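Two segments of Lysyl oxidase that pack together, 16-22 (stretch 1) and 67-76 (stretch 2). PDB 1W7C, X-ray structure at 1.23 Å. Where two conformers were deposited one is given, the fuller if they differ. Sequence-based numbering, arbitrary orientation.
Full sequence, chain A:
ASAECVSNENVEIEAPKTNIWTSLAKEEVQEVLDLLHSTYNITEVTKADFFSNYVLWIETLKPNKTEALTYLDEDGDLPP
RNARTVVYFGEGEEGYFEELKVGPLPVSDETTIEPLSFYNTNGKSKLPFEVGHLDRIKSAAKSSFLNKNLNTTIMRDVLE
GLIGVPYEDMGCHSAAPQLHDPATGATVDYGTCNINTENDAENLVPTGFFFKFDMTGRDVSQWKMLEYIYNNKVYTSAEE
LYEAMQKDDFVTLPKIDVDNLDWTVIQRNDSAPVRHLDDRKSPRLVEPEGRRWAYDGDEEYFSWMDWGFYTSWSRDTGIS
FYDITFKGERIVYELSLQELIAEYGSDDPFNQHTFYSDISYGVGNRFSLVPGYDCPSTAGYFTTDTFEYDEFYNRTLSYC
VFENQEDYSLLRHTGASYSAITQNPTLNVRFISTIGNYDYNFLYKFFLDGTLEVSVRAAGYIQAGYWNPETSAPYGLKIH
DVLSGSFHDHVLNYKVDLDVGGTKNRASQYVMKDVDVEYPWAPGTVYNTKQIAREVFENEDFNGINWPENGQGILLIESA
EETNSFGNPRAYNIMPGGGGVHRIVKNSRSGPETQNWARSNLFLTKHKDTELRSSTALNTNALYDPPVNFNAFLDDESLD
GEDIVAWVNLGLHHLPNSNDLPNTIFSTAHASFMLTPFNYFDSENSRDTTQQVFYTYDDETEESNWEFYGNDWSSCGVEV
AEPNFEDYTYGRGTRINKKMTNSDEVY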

ATOM      1  N   PRO A  16       4.082  -2.687  33.407  1.00 20.23           N
ATOM      2  CA  PRO A  16       5.031  -1.876  34.186  1.00 21.52           C
ATOM      3  C   PRO A  16       4.361  -0.871  35.127  1.00 21.79           C
ATOM      4  O   PRO A  16       4.888  -0.588  36.203  1.00 22.57           O
ATOM      5  CB  PRO A  16       5.838  -1.154  33.104  0.50 32.00           C
ATOM      6  CG  PRO A  16       5.730  -2.029  31.920  0.50 24.09           C
ATOM      7  CD  PRO A  16       4.363  -2.635  31.964  0.50 26.02           C
ATOM      8  N   LYS A  17       3.245  -0.309  34.691  1.00 19.29           N
ATOM      9  CA  LYS A  17       2.516   0.709  35.428  1.00 18.14           C
ATOM     10  C   LYS A  17       1.025   0.465  35.274  1.00 20.34           C
ATOM     11  O   LYS A  17       0.611  -0.446  34.554  1.00 21.11           O
ATOM     12  CB  LYS A  17       2.883   2.088  34.910  1.00 18.60           C
ATOM     13  CG  LYS A  17       4.347   2.457  35.106  1.00 21.08           C
ATOM     14  CD  LYS A  17       4.622   2.951  36.526  1.00 25.26           C
ATOM     15  CE  LYS A  17       6.108   3.222  36.815  0.50 31.89           C
ATOM     16  NZ  LYS A  17       6.325   4.209  37.975  0.60 33.92           N
ATOM     17  N   THR A  18       0.213   1.249  35.966  1.00 18.37           N
ATOM     18  CA  THR A  18      -1.243   1.249  35.843  0.60 27.65           C
ATOM     19  C   THR A  18      -1.660   1.926  34.539  1.00 17.21           C
ATOM     20  O   THR A  18      -1.075   2.961  34.153  1.00 18.60           O
ATOM     21  CB  THR A  18      -1.841   2.055  37.026  0.60 22.61           C
ATOM     22  OG1 THR A  18      -1.577   1.357  38.258  0.60 28.93           O
ATOM     23  CG2 THR A  18      -3.359   2.135  36.954  0.60 25.16           C
ATOM     24  N   ASN A  19      -2.718   1.427  33.926  1.00 17.16           N
ATOM     25  CA  ASN A  19      -3.280   2.081  32.777  1.00 15.04           C
ATOM     26  C   ASN A  19      -4.122   3.292  33.203  1.00 15.81           C
ATOM     27  O   ASN A  19      -5.341   3.192  33.461  1.00 17.56           O
ATOM     28  CB  ASN A  19      -4.081   1.071  32.002  1.00 15.80           C
ATOM     29  CG  ASN A  19      -4.591   1.650  30.655  1.00 36.54           C
ATOM     30  OD1 ASN A  19      -4.737   2.866  30.460  1.00 16.13           O
ATOM     31  ND2 ASN A  19      -4.874   0.757  29.735  1.00 16.92           N
ATOM     32  N   ILE A  20      -3.456   4.437  33.265  1.00 14.75           N
ATOM     33  CA  ILE A  20      -4.052   5.678  33.715  1.00 16.18           C
ATOM     34  C   ILE A  20      -4.969   6.313  32.666  1.00 16.58           C
ATOM     35  O   ILE A  20      -5.556   7.366  32.907  1.00 17.09           O
ATOM     36  CB  ILE A  20      -2.939   6.677  34.150  1.00 16.42           C
ATOM     37  CG1 ILE A  20      -1.894   6.878  33.035  1.00 17.84           C
ATOM     38  CG2 ILE A  20      -2.275   6.145  35.423  1.00 18.83           C
ATOM     39  CD1 ILE A  20      -0.953   8.030  33.269  1.00 17.62           C
ATOM     40  N   TRP A  21      -5.066   5.670  31.499  1.00 14.83           N
ATOM     41  CA  TRP A  21      -5.911   6.144  30.418  1.00 15.31           C
ATOM     42  C   TRP A  21      -7.189   5.329  30.283  1.00 15.34           C
ATOM     43  O   TRP A  21      -7.988   5.622  29.397  1.00 16.71           O
ATOM     44  CB  TRP A  21      -5.134   6.140  29.078  1.00 15.91           C
ATOM     45  CG  TRP A  21      -3.800   6.783  29.166  1.00 15.03           C
ATOM     46  CD1 TRP A  21      -3.526   8.104  29.037  1.00 16.75           C
ATOM     47  CD2 TRP A  21      -2.552   6.144  29.444  1.00 15.28           C
ATOM     48  NE1 TRP A  21      -2.184   8.337  29.190  1.00 16.89           N
ATOM     49  CE2 TRP A  21      -1.564   7.150  29.471  1.00 16.36           C
ATOM     50  CE3 TRP A  21      -2.165   4.824  29.698  1.00 17.11           C
ATOM     51  CZ2 TRP A  21      -0.228   6.869  29.656  1.00 18.16           C
ATOM     52  CZ3 TRP A  21      -0.835   4.549  29.903  1.00 17.53           C
ATOM     53  CH2 TRP A  21       0.122   5.566  29.901  1.00 18.44           C
ATOM     54  N   THR A  22      -7.365   4.319  31.128  1.00 15.68           N
ATOM     55  CA  THR A  22      -8.424   3.364  30.891  1.00 15.65           C
ATOM     56  C   THR A  22      -9.807   3.964  31.155  1.00 15.55           C
ATOM     57  O   THR A  22      -9.958   4.909  31.949  1.00 15.96           O
ATOM     58  CB  THR A  22      -8.160   2.106  31.765  1.00 15.42           C
ATOM     59  OG1 THR A  22      -8.878   0.995  31.238  1.00 15.87           O
ATOM     60  CG2 THR A  22      -8.641   2.305  33.213  1.00 17.55           C
ATOM     61  N   GLU A  67       2.135  15.148  33.822  1.00 18.59           N
ATOM     62  CA  GLU A  67       1.854  14.350  35.027  1.00 18.04           C
ATOM     63  C   GLU A  67       1.900  12.877  34.675  1.00 17.01           C
ATOM     64  O   GLU A  67       2.384  12.052  35.457  1.00 18.39           O
ATOM     65  CB  GLU A  67       0.516  14.719  35.709  0.50 24.77           C
ATOM     66  CG  GLU A  67      -0.750  14.538  34.887  0.50 18.66           C
ATOM     67  CD  GLU A  67      -2.031  14.873  35.663  0.50 24.83           C
ATOM     68  OE1 GLU A  67      -1.943  15.323  36.846  0.50 25.43           O
ATOM     69  OE2 GLU A  67      -3.131  14.663  35.097  0.50 15.87           O
ATOM     70  N   ALA A  68       1.455  12.503  33.483  1.00 16.12           N
ATOM     71  CA  ALA A  68       1.531  11.109  33.058  1.00 17.43           C
ATOM     72  C   ALA A  68       2.979  10.670  32.941  1.00 16.24           C
ATOM     73  O   ALA A  68       3.324   9.570  33.373  1.00 16.86           O
ATOM     74  CB  ALA A  68       0.829  10.928  31.732  1.00 18.81           C
ATOM     75  N   LEU A  69       3.810  11.489  32.290  1.00 18.35           N
ATOM     76  CA  LEU A  69       5.206  11.111  32.114  1.00 16.37           C
ATOM     77  C   LEU A  69       5.959  11.029  33.433  1.00 17.47           C
ATOM     78  O   LEU A  69       6.777  10.135  33.618  1.00 18.42           O
ATOM     79  CB  LEU A  69       5.905  12.077  31.155  1.00 17.76           C
ATOM     80  CG  LEU A  69       5.467  11.937  29.680  1.00 18.36           C
ATOM     81  CD1 LEU A  69       6.323  12.846  28.855  1.00 22.98           C
ATOM     82  CD2 LEU A  69       5.563  10.542  29.151  1.00 25.17           C
ATOM     83  N   THR A  70       5.655  11.924  34.378  1.00 20.35           N
ATOM     84  CA  THR A  70       6.279  11.879  35.689  1.00 19.42           C
ATOM     85  C   THR A  70       5.929  10.542  36.376  1.00 17.94           C
ATOM     86  O   THR A  70       6.767   9.879  36.978  1.00 18.96           O
ATOM     87  CB  THR A  70       5.859  13.096  36.527  1.00 24.82           C
ATOM     88  OG1 THR A  70       6.253  14.305  35.834  1.00 26.56           O
ATOM     89  CG2 THR A  70       6.606  13.166  37.842  1.00 32.66           C
ATOM     90  N   TYR A  71       4.680  10.119  36.255  1.00 18.35           N
ATOM     91  CA  TYR A  71       4.256   8.821  36.764  1.00 17.48           C
ATOM     92  C   TYR A  71       4.964   7.646  36.072  1.00 16.23           C
ATOM     93  O   TYR A  71       5.457   6.739  36.720  1.00 18.64           O
ATOM     94  CB  TYR A  71       2.729   8.688  36.626  1.00 17.03           C
ATOM     95  CG  TYR A  71       2.227   7.314  36.929  1.00 17.37           C
ATOM     96  CD1 TYR A  71       2.275   6.804  38.217  1.00 17.66           C
ATOM     97  CD2 TYR A  71       1.692   6.526  35.931  1.00 17.32           C
ATOM     98  CE1 TYR A  71       1.842   5.542  38.513  1.00 22.69           C
ATOM     99  CE2 TYR A  71       1.234   5.252  36.213  1.00 18.47           C
ATOM    100  CZ  TYR A  71       1.330   4.749  37.492  1.00 18.17           C
ATOM    101  OH  TYR A  71       0.887   3.505  37.736  1.00 21.00           O
ATOM    102  N   LEU A  72       5.001   7.653  34.742  1.00 17.76           N
ATOM    103  CA  LEU A  72       5.566   6.539  33.985  1.00 19.02           C
ATOM    104  C   LEU A  72       7.061   6.405  34.127  1.00 17.89           C
ATOM    105  O   LEU A  72       7.568   5.284  34.168  1.00 18.61           O
ATOM    106  CB  LEU A  72       5.254   6.695  32.490  1.00 17.08           C
ATOM    107  CG  LEU A  72       3.766   6.635  32.128  1.00 17.40           C
ATOM    108  CD1 LEU A  72       3.577   6.966  30.664  1.00 18.86           C
ATOM    109  CD2 LEU A  72       3.148   5.284  32.442  1.00 19.65           C
ATOM    110  N   ASP A  73       7.751   7.549  34.200  1.00 19.05           N
ATOM    111  CA  ASP A  73       9.199   7.600  34.018  1.00 18.93           C
ATOM    112  C   ASP A  73      10.002   8.027  35.249  1.00 22.09           C
ATOM    113  O   ASP A  73      11.192   7.735  35.324  1.00 23.25           O
ATOM    114  CB  ASP A  73       9.554   8.565  32.887  1.00 19.30           C
ATOM    115  CG  ASP A  73       9.117   8.099  31.537  1.00 20.02           C
ATOM    116  OD1 ASP A  73       8.775   6.884  31.347  1.00 23.76           O
ATOM    117  OD2 ASP A  73       9.166   8.919  30.614  1.00 23.87           O
ATOM    118  N   GLU A  74       9.357   8.753  36.163  1.00 17.49           N
ATOM    119  CA  GLU A  74      10.050   9.425  37.278  1.00 19.83           C
ATOM    120  C   GLU A  74       9.408   9.146  38.644  1.00 20.52           C
ATOM    121  O   GLU A  74       9.527   9.937  39.573  1.00 22.96           O
ATOM    122  CB  GLU A  74      10.190  10.948  37.010  1.00 22.49           C
ATOM    123  CG  GLU A  74      10.997  11.276  35.736  1.00 27.85           C
ATOM    124  CD  GLU A  74      11.105  12.754  35.421  1.00 54.42           C
ATOM    125  OE1 GLU A  74      10.742  13.588  36.269  1.00 51.67           O
ATOM    126  OE2 GLU A  74      11.563  13.086  34.308  1.00 94.84           O
ATOM    127  N   ASP A  75       8.747   8.006  38.785  1.00 20.01           N
ATOM    128  CA  ASP A  75       8.246   7.571  40.104  1.00 18.86           C
ATOM    129  C   ASP A  75       7.217   8.574  40.666  1.00 19.04           C
ATOM    130  O   ASP A  75       7.108   8.754  41.862  1.00 21.17           O
ATOM    131  CB  ASP A  75       9.391   7.383  41.117  1.00 22.93           C
ATOM    132  CG  ASP A  75      10.331   6.223  40.766  1.00 29.78           C
ATOM    133  OD1 ASP A  75       9.907   5.255  40.126  1.00 27.06           O
ATOM    134  OD2 ASP A  75      11.537   6.238  41.081  1.00 50.68           O
ATOM    135  N   GLY A  76       6.494   9.246  39.794  1.00 20.67           N
ATOM    136  CA  GLY A  76       5.497  10.226  40.216  1.00 21.04           C
ATOM    137  C   GLY A  76       4.232   9.584  40.785  1.00 20.58           C
ATOM    138  O   GLY A  76       4.004   8.371  40.681  1.00 20.37           O
TER
HETATM  139  O   HOH W   1       5.235   6.111  39.364  1.00 29.43           O
HETATM  140  O   HOH W   2       8.370   5.616  37.238  1.00 31.87           O

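A helix that receives an irregular segment along its flank usually offers apolar side chains from successive turns and leaves polar groups to settle the margin, and this pair of stretches from lysyl oxidase illustrates the principle on a small scale. Residues 67-73 are the last part of a helix, residues 16-22 an irregular segment that closes with a type I turn, and together they bury 416 Å² of surface.

The apolar centre is built from Ile20 and Trp21 on one side and Ala68, Tyr71 and Leu72 on the other. Ile20 points toward the helix. Ile20 CD1 lies 3.7 Å from Ala68 CB and also approaches the Tyr71 ring, 4.0 Å from its CD2, while Ile20 CG2 lies 3.7 Å from Tyr71 CE2. The CA atoms of Ile20 and Ala68 are 7.8 Å apart, and the alanine's single methyl meets Ile20 CD1 at van der Waals distance. Trp21 leaves its backbone sideways, yet the far end of its indole comes nearer, so that CH2 meets CD1 of Leu72 at 3.8 Å, with the methyl at the ring edge. Leu72 behaves alike: its CA-to-CB bond is sideways, but an m, t rotamer carries its methyls into the contact. Its other methyl, CD2, lies 4.0 Å from CB of Lys17.

Ile20 and Trp21 are the two middle residues of a type I turn from Asn19 to Thr22. It is closed by a backbone hydrogen bond from Thr22 N to Asn19 O (3.3 Å), and Asn19, whose side chain points away from the helix, uses OD1 to accept a hydrogen bond from Trp21 N at 3.0 Å.

Tyr71 joins the apolar centre to the polar edge. With chi1 near 180° (t), its ring reaches toward the segment and brings its hydroxyl to the backbone at Thr18, and its OH accepts a hydrogen bond from Thr18 N at 2.9 Å, with an angle of 160° at the hydrogen. A tyrosine suits such a position because its ring can pack against aliphatic groups while its hydroxyl satisfies a backbone amide that has no helix or strand to serve it.

Lys17 completes the margin and shows how a long, charged side chain can serve both environments. Its aliphatic part crosses one face of the Tyr71 ring, with CD 4.3 Å from the ring centroid in a CH-pi contact. NZ stands 5.0 Å from the same centroid, also over the face, in a cation-pi arrangement. The ammonium group then donates a hydrogen bond to Tyr71 O at 3.0 Å. Close to the helix end, this carbonyl is not taken up by the next turn: Glu74 N and Gly76 N both bond to Thr70 O instead. Water 1 accepts from Lys17 NZ (2.6 Å) and donates to Tyr71 O (2.7 Å) and Gly76 O (2.9 Å); water 2 accepts from Lys17 NZ (2.6 Å) and Asp75 N (2.9 Å). Asp75 OD1, 4.3 Å from Lys17 NZ, adds opposite charge beyond salt-bridge range.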